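Protein angel homolog 2 (Homo sapiens, PDB 6RW0) removes 2',3'-cyclic phosphates as a phosphatase of the CCR4/nocturin family and probably binds the 3' untranslated regions of mRNA. Local coordinates at residues P200-I205 against L259-V264; K206-A211 against I279-P284. One frame throughout, in Å; residues are numbered along the deposited sequence.

Contact 1: residues P200-I205 against L259-V264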
ATOM      1  N   PRO A 200       1.588   4.594  15.661  1.00 15.08           N
ATOM      2  CA  PRO A 200       3.043   4.390  15.599  1.00 15.24           C
ATOM      3  C   PRO A 200       3.625   3.479  16.660  1.00 15.10           C
ATOM      4  O   PRO A 200       4.683   2.878  16.435  1.00 15.80           O
ATOM      5  CB  PRO A 200       3.604   5.814  15.737  1.00 17.40           C
ATOM      6  CG  PRO A 200       2.546   6.666  15.156  1.00 20.47           C
ATOM      7  CD  PRO A 200       1.232   6.024  15.511  1.00 16.28           C
ATOM      8  N   ARG A 201       3.035   3.407  17.835  1.00 13.44           N
ATOM      9  CA  ARG A 201       3.569   2.551  18.916  1.00 13.25           C
ATOM     10  C   ARG A 201       3.404   1.065  18.581  1.00 13.73           C
ATOM     11  O   ARG A 201       4.224   0.307  18.975  1.00 14.13           O
ATOM     12  CB  ARG A 201       2.893   2.878  20.250  1.00 13.11           C
ATOM     13  CG  ARG A 201       3.498   2.132  21.431  1.00 15.28           C
ATOM     14  CD  ARG A 201       2.948   2.574  22.777  1.00 14.43           C
ATOM     15  NE  ARG A 201       1.548   2.251  22.949  1.00 14.35           N
ATOM     16  CZ  ARG A 201       0.992   1.907  24.091  1.00 14.31           C
ATOM     17  NH1 ARG A 201       1.735   1.575  25.125  1.00 14.57           N
ATOM     18  NH2 ARG A 201      -0.319   1.868  24.193  1.00 14.71           N
ATOM     19  N   ARG A 202       2.329   0.694  17.903  1.00 12.88           N
ATOM     20  CA  ARG A 202       1.971  -0.735  17.750  1.00 14.04           C
ATOM     21  C   ARG A 202       2.594  -1.431  16.538  1.00 13.10           C
ATOM     22  O   ARG A 202       1.870  -1.973  15.745  1.00 14.02           O
ATOM     23  CB  ARG A 202       0.448  -0.869  17.763  1.00 14.49           C
ATOM     24  CG  ARG A 202      -0.188  -0.326  19.036  1.00 14.44           C
ATOM     25  CD  ARG A 202       0.411  -0.901  20.312  1.00 14.66           C
ATOM     26  NE  ARG A 202       0.346  -2.348  20.377  1.00 15.16           N
ATOM     27  CZ  ARG A 202      -0.713  -3.039  20.741  1.00 15.88           C
ATOM     28  NH1 ARG A 202      -1.797  -2.403  21.134  1.00 16.47           N
ATOM     29  NH2 ARG A 202      -0.689  -4.351  20.704  1.00 16.44           N
ATOM     30  N   GLY A 203       3.910  -1.580  16.558  1.00 14.13           N
ATOM     31  CA  GLY A 203       4.684  -2.291  15.531  1.00 13.26           C
ATOM     32  C   GLY A 203       4.404  -3.779  15.571  1.00 14.22           C
ATOM     33  O   GLY A 203       4.630  -4.428  14.581  1.00 14.90           O
ATOM     34  N   ASP A 204       4.045  -4.295  16.740  1.00 13.93           N
ATOM     35  CA  ASP A 204       3.649  -5.708  16.899  1.00 13.49           C
ATOM     36  C   ASP A 204       2.407  -5.963  16.039  1.00 13.31           C
ATOM     37  O   ASP A 204       2.392  -6.917  15.316  1.00 13.21           O
ATOM     38  CB  ASP A 204       3.395  -6.032  18.373  1.00 13.66           C
ATOM     39  CG  ASP A 204       2.434  -5.122  19.116  1.00 14.81           C
ATOM     40  OD1 ASP A 204       2.303  -3.975  18.754  1.00 14.04           O
ATOM     41  OD2 ASP A 204       1.847  -5.600  20.043  1.00 16.53           O
ATOM     42  N   ILE A 205       1.414  -5.097  16.092  1.00 13.42           N
ATOM     43  CA  ILE A 205       0.242  -5.255  15.237  1.00 13.86           C
ATOM     44  C   ILE A 205       0.618  -5.076  13.775  1.00 13.52           C
ATOM     45  O   ILE A 205       0.205  -5.864  12.918  1.00 13.59           O
ATOM     46  CB  ILE A 205      -0.907  -4.324  15.669  1.00 13.10           C
ATOM     47  CG1 ILE A 205      -1.314  -4.617  17.105  1.00 14.32           C
ATOM     48  CG2 ILE A 205      -2.071  -4.516  14.698  1.00 14.66           C
ATOM     49  CD1 ILE A 205      -2.363  -3.678  17.608  1.00 15.03           C
ATOM     50  N   LEU A 259      13.893  -5.386  19.632  1.00 17.90           N
ATOM     51  CA  LEU A 259      13.307  -4.276  18.886  1.00 17.00           C
ATOM     52  C   LEU A 259      12.063  -3.751  19.598  1.00 15.12           C
ATOM     53  O   LEU A 259      11.091  -4.502  19.750  1.00 16.73           O
ATOM     54  CB  LEU A 259      12.952  -4.740  17.483  1.00 19.08           C
ATOM     55  CG  LEU A 259      12.305  -3.762  16.514  1.00 19.86           C
ATOM     56  CD1 LEU A 259      13.169  -2.546  16.341  1.00 22.99           C
ATOM     57  CD2 LEU A 259      12.079  -4.460  15.169  1.00 19.95           C
ATOM     58  N   PRO A 260      12.046  -2.495  20.038  1.00 15.85           N
ATOM     59  CA  PRO A 260      10.827  -1.946  20.651  1.00 16.63           C
ATOM     60  C   PRO A 260       9.684  -1.860  19.652  1.00 14.96           C
ATOM     61  O   PRO A 260       9.884  -1.643  18.453  1.00 15.18           O
ATOM     62  CB  PRO A 260      11.253  -0.544  21.111  1.00 17.79           C
ATOM     63  CG  PRO A 260      12.746  -0.590  21.190  1.00 18.17           C
ATOM     64  CD  PRO A 260      13.174  -1.542  20.102  1.00 17.89           C
ATOM     65  N   ILE A 261       8.459  -2.034  20.158  1.00 14.84           N
ATOM     66  CA  ILE A 261       7.302  -2.071  19.260  1.00 14.43           C
ATOM     67  C   ILE A 261       7.146  -0.776  18.471  1.00 14.45           C
ATOM     68  O   ILE A 261       6.686  -0.793  17.320  1.00 14.91           O
ATOM     69  CB  ILE A 261       6.007  -2.459  20.010  1.00 14.92           C
ATOM     70  CG1 ILE A 261       5.704  -1.528  21.180  1.00 15.42           C
ATOM     71  CG2 ILE A 261       6.092  -3.911  20.494  1.00 15.02           C
ATOM     72  CD1 ILE A 261       4.326  -1.795  21.774  1.00 16.05           C
ATOM     73  N   GLY A 262       7.525   0.353  19.044  1.00 14.41           N
ATOM     74  CA  GLY A 262       7.377   1.611  18.354  1.00 15.50           C
ATOM     75  C   GLY A 262       8.467   1.946  17.369  1.00 16.74           C
ATOM     76  O   GLY A 262       8.389   2.997  16.727  1.00 22.14           O
ATOM     77  N   LYS A 263       9.500   1.110  17.254  1.00 14.58           N
ATOM     78  CA  LYS A 263      10.588   1.330  16.315  1.00 14.75           C
ATOM     79  C   LYS A 263      10.403   0.551  15.025  1.00 15.26           C
ATOM     80  O   LYS A 263      11.174   0.738  14.079  1.00 18.24           O
ATOM     81  CB  LYS A 263      11.935   0.977  16.957  1.00 17.70           C
ATOM     82  CG  LYS A 263      12.234   1.777  18.228  1.00 24.63           C
ATOM     83  CD  LYS A 263      12.252   3.281  18.003  1.00 36.17           C
ATOM     84  CE  LYS A 263      13.561   3.731  17.393  1.00 43.02           C
ATOM     85  NZ  LYS A 263      14.726   3.303  18.211  1.00 48.26           N
ATOM     86  N   VAL A 264       9.370  -0.279  14.953  1.00 14.71           N
ATOM     87  CA  VAL A 264       9.145  -1.140  13.799  1.00 14.38           C
ATOM     88  C   VAL A 264       8.919  -0.319  12.539  1.00 14.88           C
ATOM     89  O   VAL A 264       9.463  -0.628  11.470  1.00 14.70           O
ATOM     90  CB  VAL A 264       7.951  -2.069  14.085  1.00 14.16           C
ATOM     91  CG1 VAL A 264       7.446  -2.739  12.831  1.00 15.94           C
ATOM     92  CG2 VAL A 264       8.317  -3.092  15.130  1.00 15.61           C
TER
HETATM   93  O   HOH W   1       6.198   0.880  15.045  1.00 16.59           O

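Contact 2: residues K206-A211 against I279-P284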
ATOM      1  N   LYS A 206       1.418  -4.052  13.458  1.00 12.94           N
ATOM      2  CA  LYS A 206       1.795  -3.809  12.068  1.00 13.11           C
ATOM      3  C   LYS A 206       2.468  -5.024  11.439  1.00 12.44           C
ATOM      4  O   LYS A 206       2.150  -5.397  10.302  1.00 13.49           O
ATOM      5  CB  LYS A 206       2.750  -2.627  11.964  1.00 15.87           C
ATOM      6  CG  LYS A 206       2.145  -1.270  11.935  1.00 21.93           C
ATOM      7  CD  LYS A 206       3.177  -0.355  11.265  1.00 21.24           C
ATOM      8  CE  LYS A 206       2.566   0.951  10.829  1.00 24.65           C
ATOM      9  NZ  LYS A 206       2.254   1.841  11.944  1.00 21.03           N
ATOM     10  N   LEU A 207       3.475  -5.595  12.120  1.00 13.59           N
ATOM     11  CA  LEU A 207       4.188  -6.743  11.557  1.00 13.19           C
ATOM     12  C   LEU A 207       3.268  -7.943  11.409  1.00 12.82           C
ATOM     13  O   LEU A 207       3.398  -8.712  10.448  1.00 14.72           O
ATOM     14  CB  LEU A 207       5.394  -7.121  12.418  1.00 14.52           C
ATOM     15  CG  LEU A 207       6.602  -6.220  12.187  1.00 15.71           C
ATOM     16  CD1 LEU A 207       7.641  -6.473  13.258  1.00 17.55           C
ATOM     17  CD2 LEU A 207       7.199  -6.416  10.807  1.00 18.23           C
ATOM     18  N   THR A 208       2.323  -8.119  12.331  1.00 12.36           N
ATOM     19  CA  THR A 208       1.414  -9.253  12.235  1.00 13.62           C
ATOM     20  C   THR A 208       0.431  -9.060  11.085  1.00 12.98           C
ATOM     21  O   THR A 208       0.137 -10.008  10.352  1.00 13.67           O
ATOM     22  CB  THR A 208       0.691  -9.464  13.565  1.00 13.28           C
ATOM     23  OG1 THR A 208       1.651  -9.611  14.627  1.00 14.28           O
ATOM     24  CG2 THR A 208      -0.153 -10.727  13.555  1.00 13.21           C
ATOM     25  N   GLN A 209      -0.085  -7.838  10.912  1.00 12.45           N
ATOM     26  CA  GLN A 209      -0.921  -7.533   9.752  1.00 11.83           C
ATOM     27  C   GLN A 209      -0.166  -7.795   8.458  1.00 11.85           C
ATOM     28  O   GLN A 209      -0.683  -8.431   7.534  1.00 13.67           O
ATOM     29  CB  GLN A 209      -1.401  -6.083   9.822  1.00 11.89           C
ATOM     30  CG  GLN A 209      -2.349  -5.812  10.978  1.00 12.71           C
ATOM     31  CD  GLN A 209      -2.941  -4.411  10.960  1.00 13.11           C
ATOM     32  OE1 GLN A 209      -2.422  -3.510  10.304  1.00 14.04           O
ATOM     33  NE2 GLN A 209      -4.031  -4.224  11.700  1.00 13.39           N
ATOM     34  N   LEU A 210       1.071  -7.313   8.371  1.00 13.11           N
ATOM     35  CA  LEU A 210       1.874  -7.589   7.185  1.00 12.54           C
ATOM     36  C   LEU A 210       2.035  -9.090   6.958  1.00 13.62           C
ATOM     37  O   LEU A 210       1.900  -9.574   5.824  1.00 14.61           O
ATOM     38  CB  LEU A 210       3.232  -6.907   7.318  1.00 13.71           C
ATOM     39  CG  LEU A 210       4.222  -7.188   6.192  1.00 14.29           C
ATOM     40  CD1 LEU A 210       3.698  -6.637   4.876  1.00 15.46           C
ATOM     41  CD2 LEU A 210       5.582  -6.610   6.510  1.00 15.91           C
ATOM     42  N   ALA A 211       2.328  -9.848   8.017  1.00 13.39           N
ATOM     43  CA  ALA A 211       2.477 -11.296   7.876  1.00 14.62           C
ATOM     44  C   ALA A 211       1.197 -11.926   7.336  1.00 13.98           C
ATOM     45  O   ALA A 211       1.250 -12.866   6.533  1.00 14.81           O
ATOM     46  CB  ALA A 211       2.847 -11.911   9.225  1.00 15.95           C
ATOM     47  N   ILE A 279       8.743 -12.956  21.285  1.00 25.89           N
ATOM     48  CA  ILE A 279       9.252 -14.032  20.437  1.00 24.84           C
ATOM     49  C   ILE A 279       8.385 -15.262  20.702  1.00 25.36           C
ATOM     50  O   ILE A 279       8.470 -15.843  21.791  1.00 27.14           O
ATOM     51  CB  ILE A 279      10.727 -14.338  20.727  1.00 30.98           C
ATOM     52  CG1 ILE A 279      11.574 -13.078  20.574  1.00 33.65           C
ATOM     53  CG2 ILE A 279      11.240 -15.433  19.794  1.00 29.78           C
ATOM     54  CD1 ILE A 279      12.915 -13.149  21.295  1.00 36.45           C
ATOM     55  N   PRO A 280       7.514 -15.677  19.769  1.00 26.54           N
ATOM     56  CA  PRO A 280       7.193 -15.046  18.490  1.00 23.26           C
ATOM     57  C   PRO A 280       6.317 -13.808  18.695  1.00 20.88           C
ATOM     58  O   PRO A 280       5.760 -13.561  19.776  1.00 21.31           O
ATOM     59  CB  PRO A 280       6.406 -16.138  17.761  1.00 29.59           C
ATOM     60  CG  PRO A 280       5.628 -16.770  18.869  1.00 29.83           C
ATOM     61  CD  PRO A 280       6.609 -16.813  20.043  1.00 30.91           C
ATOM     62  N   ILE A 281       6.170 -13.051  17.610  1.00 19.43           N
ATOM     63  CA  ILE A 281       5.452 -11.784  17.676  1.00 17.22           C
ATOM     64  C   ILE A 281       3.975 -12.021  17.946  1.00 17.84           C
ATOM     65  O   ILE A 281       3.339 -11.271  18.696  1.00 19.65           O
ATOM     66  CB  ILE A 281       5.671 -10.986  16.382  1.00 17.63           C
ATOM     67  CG1 ILE A 281       7.147 -10.597  16.234  1.00 20.83           C
ATOM     68  CG2 ILE A 281       4.768  -9.751  16.347  1.00 17.70           C
ATOM     69  CD1 ILE A 281       7.482  -9.943  14.888  1.00 23.45           C
ATOM     70  N   TRP A 282       3.414 -13.037  17.307  1.00 17.48           N
ATOM     71  CA  TRP A 282       1.969 -13.350  17.341  1.00 17.88           C
ATOM     72  C   TRP A 282       1.768 -14.779  17.832  1.00 17.20           C
ATOM     73  O   TRP A 282       2.686 -15.562  17.723  1.00 18.40           O
ATOM     74  CB  TRP A 282       1.368 -13.115  15.945  1.00 17.39           C
ATOM     75  CG  TRP A 282       1.937 -13.980  14.867  1.00 16.66           C
ATOM     76  CD1 TRP A 282       1.681 -15.297  14.638  1.00 17.72           C
ATOM     77  CD2 TRP A 282       2.865 -13.574  13.857  1.00 16.21           C
ATOM     78  NE1 TRP A 282       2.393 -15.735  13.562  1.00 18.63           N
ATOM     79  CE2 TRP A 282       3.134 -14.707  13.065  1.00 17.38           C
ATOM     80  CE3 TRP A 282       3.494 -12.369  13.551  1.00 15.63           C
ATOM     81  CZ2 TRP A 282       3.997 -14.659  11.984  1.00 18.92           C
ATOM     82  CZ3 TRP A 282       4.350 -12.326  12.482  1.00 17.65           C
ATOM     83  CH2 TRP A 282       4.601 -13.459  11.718  1.00 19.51           C
ATOM     84  N   PRO A 283       0.608 -15.118  18.403  1.00 17.99           N
ATOM     85  CA  PRO A 283       0.419 -16.443  18.949  1.00 18.87           C
ATOM     86  C   PRO A 283       0.197 -17.571  17.928  1.00 20.65           C
ATOM     87  O   PRO A 283      -0.153 -17.317  16.841  1.00 19.73           O
ATOM     88  CB  PRO A 283      -0.799 -16.272  19.860  1.00 21.41           C
ATOM     89  CG  PRO A 283      -1.589 -15.193  19.208  1.00 22.39           C
ATOM     90  CD  PRO A 283      -0.534 -14.247  18.690  1.00 20.29           C
ATOM     91  N   PRO A 284       0.349 -18.844  18.338  1.00 21.20           N
ATOM     92  CA  PRO A 284       0.146 -19.974  17.443  1.00 22.27           C
ATOM     93  C   PRO A 284      -1.264 -20.112  16.857  1.00 20.13           C
ATOM     94  O   PRO A 284      -1.374 -20.634  15.803  1.00 20.55           O
ATOM     95  CB  PRO A 284       0.426 -21.232  18.274  1.00 25.24           C
ATOM     96  CG  PRO A 284       0.863 -20.769  19.623  1.00 29.07           C
ATOM     97  CD  PRO A 284       0.836 -19.262  19.653  1.00 24.79           C
TER

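Contact 1: residues P200-I205 against L259-V264
Ile261 meets the turn at Arg201-Gly203 with both its backbone and its side chain, and it loses more surface here than any other residue of the two segments. Its carbonyl O accepts a weak hydrogen bond from Gly203 N, 3.0 Å long but bent to 124° at the hydrogen. The same oxygen takes a CA-H...O contact from Gly203 CA, and a water 2.9 Å from both Ile261 O and Pro200 O bridges them, linking the two segments a second time. The side chain of Ile261 holds CG1 between its own backbone N and carbonyl carbon (chi1 57°), and this carbon rests 3.2 Å from Arg201 O. CD1 continues alongside the Arg201 chain, 4.0 Å from Arg201 CG, while CG2 lies beside Asp204 and comes to 4.0 Å from its CB. Gly203 CA is 3.6 Å from Val264 CB and also close to Ile261 O, so the glycine lets the two backbones come together here. Arg201 has its CA 4.0 Å from that of Gly262, the nearest such pair across the segments. On the helix side, Arg202 grips Asp204 side-on, NE to OD1 and NH2 to OD2, the latter bond nearly straight. Ile205 CD1 covers one face of that guanidinium over its centre. Arg275 forms a second salt bridge to Asp204 OD2, an environment that would favour the charged carboxylate. Gly203 N also bonds weakly to Arg201 O (3.1 Å), sharing its N-H between two weak acceptors and closing an inverse gamma turn centred on Arg202. Arg202 is also the N-cap of helix 203-220, so the arrangement is a helix start packed against a loop of the endonuclease/exonuclease/phosphatase fold.

Contact 2: residues K206-A211 against I279-P284
Trp282 brings CE3, CZ3 and CH2 of its six-membered ring up to the helix, where CH2 stands 3.4 Å from Ala211 CB and CE3 is 3.5 Å from Thr208 OG1. Both approaches are oblique to the ring. The Thr208 and Trp282 side chains run antiparallel past one another, with Thr208 CG2 3.7 Å from Trp282 CB. Ile281 fills the neighbouring position: its CG2 lies 3.6 Å from Thr208 OG1, and its CD1 meets Leu207 CD1 at 3.8 Å, the two side chains crossing at about a right angle. Three helix residues, Leu207, Thr208 and Ala211, thus face two loop residues. Within this first shell, the CG of Trp282 sits between its backbone N and carbonyl carbon (chi1 62°), and Thr208 places OG1 anti to its carbonyl carbon (chi1 -55°).

The second shell holds these groups in place. Trp282 NE1 is bonded to Ile288 O, which fixes the rotation of the indole, and Thr208 OG1 bonds back to Asp204 O one helical turn earlier. Leu330 of strand 329-331 touches both Ile281 and Trp282. An alanine in place of Trp282 would probably open a gap beside Ala211 and Thr208 and leave Ile288 O without its indole partner.

The contact is mostly apolar, with the Thr208 hydroxyl, already bonded to Asp204 O, packed against carbon. All five touching residues are buried and the indole N-H finds its bond elsewhere, so the contact between helix 203-220 and the loop rests on van der Waals packing between side chains.

Overall arrangement
Contact 1 takes in the approach to helix 203-220 and its first residues, contact 2 the next turns; their centres are 11 Å apart. Along the chain the order is 200-205, 206-211, 259-264, 279-284, so the segments alternate. The two sites also touch directly: Val264 CG1 packs 3.6 Å from Leu207 CG, and Asp204 O is 3.8 Å from Ile281 CG2. Both belong to the endonuclease/exonuclease/phosphatase fold, their centres about 18 Å from the chain centre. The long connection that supplies 259-264 and 279-284 leaves from and returns to a small antiparallel sheet of strands 253-255 and 329-331. Its modelled part, which lacks 301-326, is thus held to one helix at two adjoining places.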